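Local coordinates for protein L-threonine-O-3-phosphate decarboxylase (Porphyromonas gingivalis, PDB 3FKD) that probably binds pyridoxal 5'-phosphate as a class I and II aminotransferase relative, named for decarboxylating L-threonine-O-3-phosphate, at residues Glu16-Ser21 / Asn301-Arg305; Thr54-Leu59 / Ala236-Leu240; Gln82-Phe87 / Arg218-Ser223. All coordinates share one frame; numbering follows the deposited sequence.

All three contacts are partly buried and centred 19 to 20 Å from the middle of the chain, yet they join different elements. Interaction 1 is strand pairing at the edge of the five-strand mixed sheet, built on backbone hydrogen bonds. Interactions 2 and 3 flank the seven-strand sheet, and each has side chains on strand 70-73, one of its two outermost strands. Their chemistry differs: 54-59 / 236-240 is helix packing without a hydrogen bond across it, whereas 82-87 / 218-223 mixes weak amide bonds, ring contacts and a guanidinium, and touches the second subunit. Centres of interactions 2 and 3 are about 22 Å apart; interactions 1 and 3 lie on opposite sides of the chain's centre.

Interaction 1. Residues Glu16-Ser21 / Asn301-Arg305; sequences EIVNFS and NMLIR
Val-18 and Asn-19 pair in parallel with Met-302 and Leu-303, and three backbone bonds fix the register. Val-18 N reaches Asn-301 O at 3.2 Å, Leu-303 N reaches Val-18 O at 2.9 Å, and Phe-20 N reaches Leu-303 O at 2.7 Å. Phe-20 can be followed outward from there. Its CB lies 3.1 Å from Leu-303 O; CG and CD2 stay beside the same carbonyl oxygen, a little farther off than CB, and that oxygen sits at the ring edge, near the ring plane. At CE2 the partner changes to the selenomethionine Met-302, whose CG is 3.6 Å away and whose SE stands 5.0 Å from the Phe-20 ring centroid, 55° off the normal, an oblique Met-aromatic contact. CG anti to the carbonyl carbon in Phe-20 (chi1 -67°) and in Met-302 (chi1 -80°) leaves the two side chains abreast, pointing the same way toward helix 325-339, where Phe-331 meets both. At the end of the pairing, Asn-19 closes an Asx turn: its OD1 takes Ser-21 N, tilted from the carbonyl plane, and Ser-21 OG at 2.8 Å, in that plane on a lone pair. Ser-21 OG in turn lies 3.5 Å from Leu-303 CD2. The pairing thus satisfies part of the main chain, strand 317-321 takes other groups (Phe-20 with Thr-321, Arg-305 with Arg-319), and one side is left to aromatic and selenium packing.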
loop_
_atom_site.group_PDB
_atom_site.type_symbol
_atom_site.label_atom_id
_atom_site.label_comp_id
_atom_site.label_asym_id
_atom_site.label_seq_id
_atom_site.Cartn_x
_atom_site.Cartn_y
_atom_site.Cartn_z
ATOM N N GLU A 16 -15.162 -16.741 -17.829
ATOM C CA GLU A 16 -16.123 -16.833 -18.937
ATOM C C GLU A 16 -16.232 -15.514 -19.764
ATOM O O GLU A 16 -16.539 -15.536 -20.959
ATOM C CB GLU A 16 -17.489 -17.315 -18.419
ATOM C CG GLU A 16 -18.501 -17.690 -19.502
ATOM C CD GLU A 16 -18.127 -18.942 -20.319
ATOM O OE1 GLU A 16 -17.067 -19.564 -20.073
ATOM O OE2 GLU A 16 -18.913 -19.312 -21.215
ATOM N N ILE A 17 -15.975 -14.374 -19.123
ATOM C CA ILE A 17 -15.767 -13.121 -19.847
ATOM C C ILE A 17 -14.311 -12.977 -20.333
ATOM O O ILE A 17 -13.367 -13.193 -19.569
ATOM C CB ILE A 17 -16.107 -11.903 -18.981
ATOM C CG1 ILE A 17 -17.629 -11.772 -18.810
ATOM C CG2 ILE A 17 -15.520 -10.625 -19.603
ATOM C CD1 ILE A 17 -18.059 -10.586 -17.882
ATOM N N VAL A 18 -14.140 -12.609 -21.604
ATOM C CA VAL A 18 -12.815 -12.401 -22.194
ATOM C C VAL A 18 -12.389 -10.934 -22.089
ATOM O O VAL A 18 -13.128 -10.031 -22.539
ATOM C CB VAL A 18 -12.809 -12.836 -23.666
ATOM C CG1 VAL A 18 -11.401 -12.668 -24.302
ATOM C CG2 VAL A 18 -13.316 -14.279 -23.776
ATOM N N ASN A 19 -11.219 -10.693 -21.497
ATOM C CA ASN A 19 -10.840 -9.336 -21.136
ATOM C C ASN A 19 -9.850 -8.692 -22.091
ATOM O O ASN A 19 -8.734 -9.169 -22.234
ATOM C CB ASN A 19 -10.291 -9.291 -19.724
ATOM C CG ASN A 19 -10.372 -7.908 -19.127
ATOM O OD1 ASN A 19 -10.625 -6.930 -19.822
ATOM N ND2 ASN A 19 -10.165 -7.819 -17.837
ATOM N N PHE A 20 -10.287 -7.606 -22.741
ATOM C CA PHE A 20 -9.503 -6.874 -23.741
ATOM C C PHE A 20 -9.121 -5.499 -23.140
ATOM O O PHE A 20 -8.416 -4.706 -23.752
ATOM C CB PHE A 20 -10.294 -6.691 -25.084
ATOM C CG PHE A 20 -10.553 -7.975 -25.853
ATOM C CD1 PHE A 20 -9.697 -8.382 -26.869
ATOM C CD2 PHE A 20 -11.647 -8.760 -25.567
ATOM C CE1 PHE A 20 -9.905 -9.579 -27.555
ATOM C CE2 PHE A 20 -11.860 -9.935 -26.256
ATOM C CZ PHE A 20 -10.983 -10.354 -27.243
ATOM N N SER A 21 -9.568 -5.231 -21.921
ATOM C CA SER A 21 -9.441 -3.900 -21.317
ATOM C C SER A 21 -8.214 -3.650 -20.405
ATOM O O SER A 21 -8.039 -2.539 -19.920
ATOM C CB SER A 21 -10.688 -3.620 -20.511
ATOM O OG SER A 21 -10.564 -4.203 -19.234
ATOM N N ASN A 301 -20.065 -10.715 -24.228
ATOM C CA ASN A 301 -19.267 -11.165 -23.081
ATOM C C ASN A 301 -17.798 -10.793 -23.137
ATOM O O ASN A 301 -16.953 -11.504 -22.600
ATOM C CB ASN A 301 -19.330 -12.675 -22.983
ATOM C CG ASN A 301 -20.730 -13.175 -22.731
ATOM O OD1 ASN A 301 -21.333 -12.865 -21.675
ATOM N ND2 ASN A 301 -21.275 -13.961 -23.697
HETATM N N MSE A 302 -17.501 -9.683 -23.801
HETATM C CA MSE A 302 -16.141 -9.221 -23.961
HETATM C C MSE A 302 -15.961 -7.861 -23.332
HETATM O O MSE A 302 -16.724 -6.933 -23.610
HETATM C CB MSE A 302 -15.788 -9.144 -25.434
HETATM C CG MSE A 302 -15.441 -10.480 -26.024
HETATM SE SE MSE A 302 -15.362 -10.459 -27.977
HETATM C CE MSE A 302 -16.946 -11.557 -28.381
ATOM N N LEU A 303 -14.928 -7.725 -22.516
ATOM C CA LEU A 303 -14.644 -6.428 -21.933
ATOM C C LEU A 303 -13.588 -5.633 -22.697
ATOM O O LEU A 303 -12.570 -6.158 -23.088
ATOM C CB LEU A 303 -14.313 -6.520 -20.421
ATOM C CG LEU A 303 -14.330 -5.154 -19.705
ATOM C CD1 LEU A 303 -15.735 -4.576 -19.670
ATOM C CD2 LEU A 303 -13.795 -5.223 -18.279
ATOM N N ILE A 304 -13.853 -4.344 -22.885
ATOM C CA ILE A 304 -12.917 -3.437 -23.542
ATOM C C ILE A 304 -12.722 -2.220 -22.646
ATOM O O ILE A 304 -13.570 -1.944 -21.814
ATOM C CB ILE A 304 -13.442 -2.980 -24.928
ATOM C CG1 ILE A 304 -14.618 -2.022 -24.776
ATOM C CG2 ILE A 304 -13.914 -4.148 -25.689
ATOM C CD1 ILE A 304 -15.083 -1.468 -26.038
ATOM N N ARG A 305 -11.614 -1.502 -22.821
ATOM C CA ARG A 305 -11.385 -0.231 -22.144
ATOM C C ARG A 305 -11.887 1.016 -22.915
ATOM O O ARG A 305 -11.285 1.458 -23.887
ATOM C CB ARG A 305 -9.894 -0.097 -21.806
ATOM C CG ARG A 305 -9.463 1.234 -21.231
ATOM C CD ARG A 305 -9.901 1.450 -19.785
ATOM N NE ARG A 305 -8.881 2.184 -19.004
ATOM C CZ ARG A 305 -8.895 3.504 -18.844
ATOM N NH1 ARG A 305 -9.868 4.231 -19.385
ATOM N NH2 ARG A 305 -7.945 4.102 -18.149
#

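Interaction 2. Residues Thr54-Leu59 / Ala236-Leu240; sequences TLRQML and AKFIL
Leu-59 N donates to Leu-55 O at 2.9 Å, and this ordinary helical bond spaces by one turn the two leucines that meet Leu-240 of the other helix. No hydrogen bond crosses the contact, so the evidence for it lies in carbon approaches. Axes of the short segments come within 10.6 Å and run nearly parallel, 21° apart, so that Thr-54, Leu-55, Met-58 and Leu-59 line up against Ala-236, Lys-237 and Leu-240. Leu-240 CD1 is the hub: it lies 3.3 Å from Leu-59 CD2 and 3.8 Å from Leu-55 CD1, the Leu-59 side chain crossing that of Leu-240 at about a right angle. With CG trans to its own nitrogen (chi1 -173°), Leu-55 swings its two methyls across to the neighbouring helix. CD2 settles 3.6 Å from Ala-236 CB, and CD1 bridges Ala-236 and Leu-240, so the small methyl of Ala-236 takes the branched end of the leucine.

At the Thr-54 end the partner is Lys-237, whose chain runs extended beyond CG. It crosses the side chains of Met-58, a selenomethionine, and Thr-54 at roughly right angles, passing Met-58 SE with its CG at 3.7 Å. Near Thr-54, Lys-237 NZ stands 3.8 Å from CB, an approach to carbon rather than a polar bond, while the threonine hydroxyl is hydrogen-bonded to Glu-49. The position of the Met-58 methyl is doubtful and supports no claim. Helices 53-62 and 230-241 thus pack side by side, with Leu-59 also lying on Ile-70 and Val-72 of strand 70-73 and Ala-236 on Phe-195 of a loop.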
loop_
_atom_site.group_PDB
_atom_site.type_symbol
_atom_site.label_atom_id
_atom_site.label_comp_id
_atom_site.label_asym_id
_atom_site.label_seq_id
_atom_site.Cartn_x
_atom_site.Cartn_y
_atom_site.Cartn_z
ATOM N N THR A 54 15.531 -7.374 2.156
ATOM C CA THR A 54 16.073 -8.521 1.476
ATOM C C THR A 54 15.687 -8.497 -0.007
ATOM O O THR A 54 16.525 -8.793 -0.886
ATOM C CB THR A 54 15.633 -9.861 2.146
ATOM O OG1 THR A 54 16.163 -9.915 3.464
ATOM C CG2 THR A 54 16.199 -11.023 1.430
ATOM N N LEU A 55 14.427 -8.144 -0.292
ATOM C CA LEU A 55 14.016 -7.972 -1.676
ATOM C C LEU A 55 14.843 -6.883 -2.335
ATOM O O LEU A 55 15.370 -7.080 -3.428
ATOM C CB LEU A 55 12.525 -7.676 -1.809
ATOM C CG LEU A 55 11.913 -7.628 -3.215
ATOM C CD1 LEU A 55 12.375 -8.839 -4.042
ATOM C CD2 LEU A 55 10.426 -7.588 -3.133
ATOM N N ARG A 56 14.976 -5.752 -1.650
ATOM C CA ARG A 56 15.759 -4.634 -2.157
ATOM C C ARG A 56 17.149 -5.096 -2.534
ATOM O O ARG A 56 17.623 -4.841 -3.645
ATOM C CB ARG A 56 15.852 -3.513 -1.120
ATOM C CG ARG A 56 16.496 -2.245 -1.653
ATOM C CD ARG A 56 16.724 -1.255 -0.542
ATOM N NE ARG A 56 17.782 -1.684 0.369
ATOM C CZ ARG A 56 17.614 -1.892 1.675
ATOM N NH1 ARG A 56 16.428 -1.709 2.239
ATOM N NH2 ARG A 56 18.632 -2.270 2.430
ATOM N N GLN A 57 17.796 -5.781 -1.605
ATOM C CA GLN A 57 19.124 -6.331 -1.841
ATOM C C GLN A 57 19.171 -7.216 -3.106
ATOM O O GLN A 57 20.003 -6.993 -3.978
ATOM C CB GLN A 57 19.609 -7.056 -0.583
ATOM C CG GLN A 57 20.868 -7.881 -0.716
ATOM C CD GLN A 57 22.098 -7.042 -0.994
ATOM O OE1 GLN A 57 22.404 -6.704 -2.155
ATOM N NE2 GLN A 57 22.835 -6.716 0.074
HETATM N N MSE A 58 18.275 -8.188 -3.234
HETATM C CA MSE A 58 18.290 -9.054 -4.423
HETATM C C MSE A 58 17.931 -8.344 -5.749
HETATM O O MSE A 58 18.294 -8.821 -6.827
HETATM C CB MSE A 58 17.352 -10.240 -4.264
HETATM C CG MSE A 58 17.456 -11.001 -2.945
HETATM SE SE MSE A 58 15.879 -12.155 -2.946
HETATM C CE MSE A 58 15.610 -12.473 -1.068
ATOM N N LEU A 59 17.188 -7.243 -5.684
ATOM C CA LEU A 59 16.897 -6.486 -6.878
ATOM C C LEU A 59 18.166 -5.774 -7.313
ATOM O O LEU A 59 18.562 -5.830 -8.459
ATOM C CB LEU A 59 15.773 -5.480 -6.614
ATOM C CG LEU A 59 14.341 -6.029 -6.525
ATOM C CD1 LEU A 59 13.342 -4.975 -6.051
ATOM C CD2 LEU A 59 13.917 -6.646 -7.869
ATOM N N ALA A 236 7.488 -11.665 -5.432
ATOM C CA ALA A 236 8.603 -11.044 -6.143
ATOM C C ALA A 236 9.904 -11.836 -6.042
ATOM O O ALA A 236 10.603 -11.999 -7.048
ATOM C CB ALA A 236 8.817 -9.582 -5.693
ATOM N N LYS A 237 10.227 -12.291 -4.834
ATOM C CA LYS A 237 11.407 -13.121 -4.594
ATOM C C LYS A 237 11.421 -14.363 -5.493
ATOM O O LYS A 237 12.448 -14.722 -6.066
ATOM C CB LYS A 237 11.460 -13.545 -3.118
ATOM C CG LYS A 237 12.291 -12.631 -2.272
ATOM C CD LYS A 237 12.032 -12.843 -0.798
ATOM C CE LYS A 237 12.728 -11.760 0.053
ATOM N NZ LYS A 237 12.395 -11.835 1.483
ATOM N N PHE A 238 10.264 -15.005 -5.609
ATOM C CA PHE A 238 10.062 -16.152 -6.491
ATOM C C PHE A 238 10.251 -15.829 -7.997
ATOM O O PHE A 238 10.992 -16.512 -8.701
ATOM C CB PHE A 238 8.680 -16.761 -6.244
ATOM C CG PHE A 238 8.540 -18.144 -6.789
ATOM C CD1 PHE A 238 7.819 -18.380 -7.937
ATOM C CD2 PHE A 238 9.145 -19.209 -6.165
ATOM C CE1 PHE A 238 7.691 -19.657 -8.436
ATOM C CE2 PHE A 238 9.026 -20.473 -6.672
ATOM C CZ PHE A 238 8.301 -20.697 -7.800
ATOM N N ILE A 239 9.579 -14.789 -8.482
ATOM C CA ILE A 239 9.804 -14.344 -9.862
ATOM C C ILE A 239 11.300 -14.078 -10.166
ATOM O O ILE A 239 11.808 -14.493 -11.221
ATOM C CB ILE A 239 8.936 -13.117 -10.208
ATOM C CG1 ILE A 239 7.453 -13.536 -10.240
ATOM C CG2 ILE A 239 9.425 -12.432 -11.518
ATOM C CD1 ILE A 239 6.443 -12.407 -9.903
ATOM N N LEU A 240 11.989 -13.398 -9.248
ATOM C CA LEU A 240 13.407 -13.090 -9.424
ATOM C C LEU A 240 14.320 -14.313 -9.528
ATOM O O LEU A 240 15.304 -14.274 -10.250
ATOM C CB LEU A 240 13.927 -12.199 -8.304
ATOM C CG LEU A 240 13.605 -10.732 -8.504
ATOM C CD1 LEU A 240 14.090 -9.923 -7.305
ATOM C CD2 LEU A 240 14.262 -10.290 -9.772
#

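Interaction 3. Residues Gln82-Phe87 / Arg218-Ser223; sequences QIAQAF and RVAAFS
Ala-86 and Val-219 bring their CA atoms to 5.0 Å where helix 75-86 meets the 218-223 segment, whose chain passes through a type I beta turn from Ala-220 to Ser-223. The Ala-86 methyl fits against this backbone, its CB 3.3 Å from Arg-218 O and 4.0 Å from Val-219 CB. One turn back, Gln-82 sends its extended chain across Val-219, and NE2 makes weak bonds to Val-219 O (2.6 Å, but only 121° at the hydrogen) and to Ser-223 OG. Val-219 O also accepts Phe-222 N, so the amide reaches an oxygen already engaged inside the turn region. Gln-85 lies over one face of Phe-222: its CG is 4.2 Å from the ring centroid and 18° off the normal, a CH-pi contact, with amide and ring planes 38° apart. The Gln-85 amide NE2 is bonded to Tyr-109 OH of the second subunit, whose Met-108 also packs on Phe-222. At the other end Arg-218, bent at chi2 and chi3, folds back so that Phe-87 CE2 lies over one guanidinium face, 3.5 Å from NH1. Phe-87 CZ meets Arg-218 CB at the same separation. Weak, bent amide bonds beside close apolar and ring contacts suggest that shape fit carries more of this junction than polar directionality does, with the Gln-85 amide tying it to the dimer interface.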
loop_
_atom_site.group_PDB
_atom_site.type_symbol
_atom_site.label_atom_id
_atom_site.label_comp_id
_atom_site.label_asym_id
_atom_site.label_seq_id
_atom_site.Cartn_x
_atom_site.Cartn_y
_atom_site.Cartn_z
ATOM N N GLN A 82 4.910 8.841 -4.346
ATOM C CA GLN A 82 5.997 9.146 -3.448
ATOM C C GLN A 82 7.028 10.087 -4.088
ATOM O O GLN A 82 7.687 10.859 -3.384
ATOM C CB GLN A 82 6.671 7.884 -2.913
ATOM C CG GLN A 82 7.041 8.002 -1.424
ATOM C CD GLN A 82 8.082 6.992 -0.980
ATOM O OE1 GLN A 82 7.896 5.779 -1.104
ATOM N NE2 GLN A 82 9.187 7.488 -0.456
ATOM N N ILE A 83 7.186 9.991 -5.410
ATOM C CA ILE A 83 8.132 10.832 -6.160
ATOM C C ILE A 83 7.604 12.277 -6.268
ATOM O O ILE A 83 8.319 13.232 -5.976
ATOM C CB ILE A 83 8.377 10.263 -7.587
ATOM C CG1 ILE A 83 9.174 8.942 -7.550
ATOM C CG2 ILE A 83 9.064 11.288 -8.486
ATOM C CD1 ILE A 83 9.443 8.385 -8.953
ATOM N N ALA A 84 6.354 12.408 -6.702
ATOM C CA ALA A 84 5.603 13.660 -6.681
ATOM C C ALA A 84 5.717 14.339 -5.335
ATOM O O ALA A 84 6.065 15.513 -5.284
ATOM C CB ALA A 84 4.155 13.415 -6.993
ATOM N N GLN A 85 5.446 13.587 -4.259
ATOM C CA GLN A 85 5.553 14.082 -2.881
ATOM C C GLN A 85 6.911 14.694 -2.556
ATOM O O GLN A 85 6.998 15.882 -2.113
ATOM C CB GLN A 85 5.183 13.008 -1.848
ATOM C CG GLN A 85 4.805 13.567 -0.486
ATOM C CD GLN A 85 4.555 12.493 0.584
ATOM O OE1 GLN A 85 4.684 11.295 0.328
ATOM N NE2 GLN A 85 4.217 12.929 1.788
ATOM N N ALA A 86 7.964 13.908 -2.774
ATOM C CA ALA A 86 9.324 14.352 -2.476
ATOM C C ALA A 86 9.687 15.682 -3.186
ATOM O O ALA A 86 10.654 16.341 -2.805
ATOM C CB ALA A 86 10.331 13.268 -2.824
ATOM N N PHE A 87 8.931 16.055 -4.228
ATOM C CA PHE A 87 9.256 17.233 -5.029
ATOM C C PHE A 87 8.059 18.170 -5.258
ATOM O O PHE A 87 7.897 18.728 -6.358
ATOM C CB PHE A 87 9.940 16.808 -6.344
ATOM C CG PHE A 87 11.259 16.124 -6.123
ATOM C CD1 PHE A 87 11.313 14.782 -5.835
ATOM C CD2 PHE A 87 12.440 16.848 -6.125
ATOM C CE1 PHE A 87 12.511 14.171 -5.582
ATOM C CE2 PHE A 87 13.646 16.233 -5.863
ATOM C CZ PHE A 87 13.681 14.892 -5.604
ATOM N N ARG A 218 15.917 12.103 -1.307
ATOM C CA ARG A 218 14.771 12.984 -1.241
ATOM C C ARG A 218 13.506 12.140 -1.181
ATOM O O ARG A 218 12.562 12.490 -0.483
ATOM C CB ARG A 218 14.705 13.961 -2.399
ATOM C CG ARG A 218 15.720 15.063 -2.326
ATOM C CD ARG A 218 15.381 16.155 -1.293
ATOM N NE ARG A 218 14.163 16.926 -1.564
ATOM C CZ ARG A 218 14.032 17.863 -2.507
ATOM N NH1 ARG A 218 15.042 18.174 -3.306
ATOM N NH2 ARG A 218 12.881 18.504 -2.647
ATOM N N VAL A 219 13.457 11.020 -1.888
ATOM C CA VAL A 219 12.207 10.263 -1.820
ATOM C C VAL A 219 12.081 9.408 -0.571
ATOM O O VAL A 219 10.986 9.252 -0.051
ATOM C CB VAL A 219 11.773 9.575 -3.178
ATOM C CG1 VAL A 219 12.916 9.477 -4.137
ATOM C CG2 VAL A 219 11.083 8.231 -2.950
ATOM N N ALA A 220 13.212 8.960 -0.033
ATOM C CA ALA A 220 13.229 8.076 1.143
ATOM C C ALA A 220 12.691 8.817 2.366
ATOM O O ALA A 220 12.161 8.223 3.313
ATOM C CB ALA A 220 14.607 7.556 1.400
ATOM N N ALA A 221 12.768 10.136 2.306
ATOM C CA ALA A 221 12.375 10.950 3.436
ATOM C C ALA A 221 10.869 10.846 3.726
ATOM O O ALA A 221 10.399 11.208 4.810
ATOM C CB ALA A 221 12.814 12.374 3.217
ATOM N N PHE A 222 10.126 10.308 2.778
ATOM C CA PHE A 222 8.698 10.049 2.980
ATOM C C PHE A 222 8.289 8.570 2.963
ATOM O O PHE A 222 7.110 8.285 2.740
ATOM C CB PHE A 222 7.878 10.788 1.925
ATOM C CG PHE A 222 8.065 12.265 1.957
ATOM C CD1 PHE A 222 7.218 13.065 2.719
ATOM C CD2 PHE A 222 9.102 12.866 1.241
ATOM C CE1 PHE A 222 7.380 14.443 2.751
ATOM C CE2 PHE A 222 9.285 14.257 1.276
ATOM C CZ PHE A 222 8.417 15.043 2.035
ATOM N N SER A 223 9.247 7.651 3.188
ATOM C CA SER A 223 8.953 6.220 3.252
ATOM C C SER A 223 8.320 5.886 4.585
ATOM O O SER A 223 8.741 6.390 5.627
ATOM C CB SER A 223 10.212 5.337 3.052
ATOM O OG SER A 223 10.838 5.525 1.784
#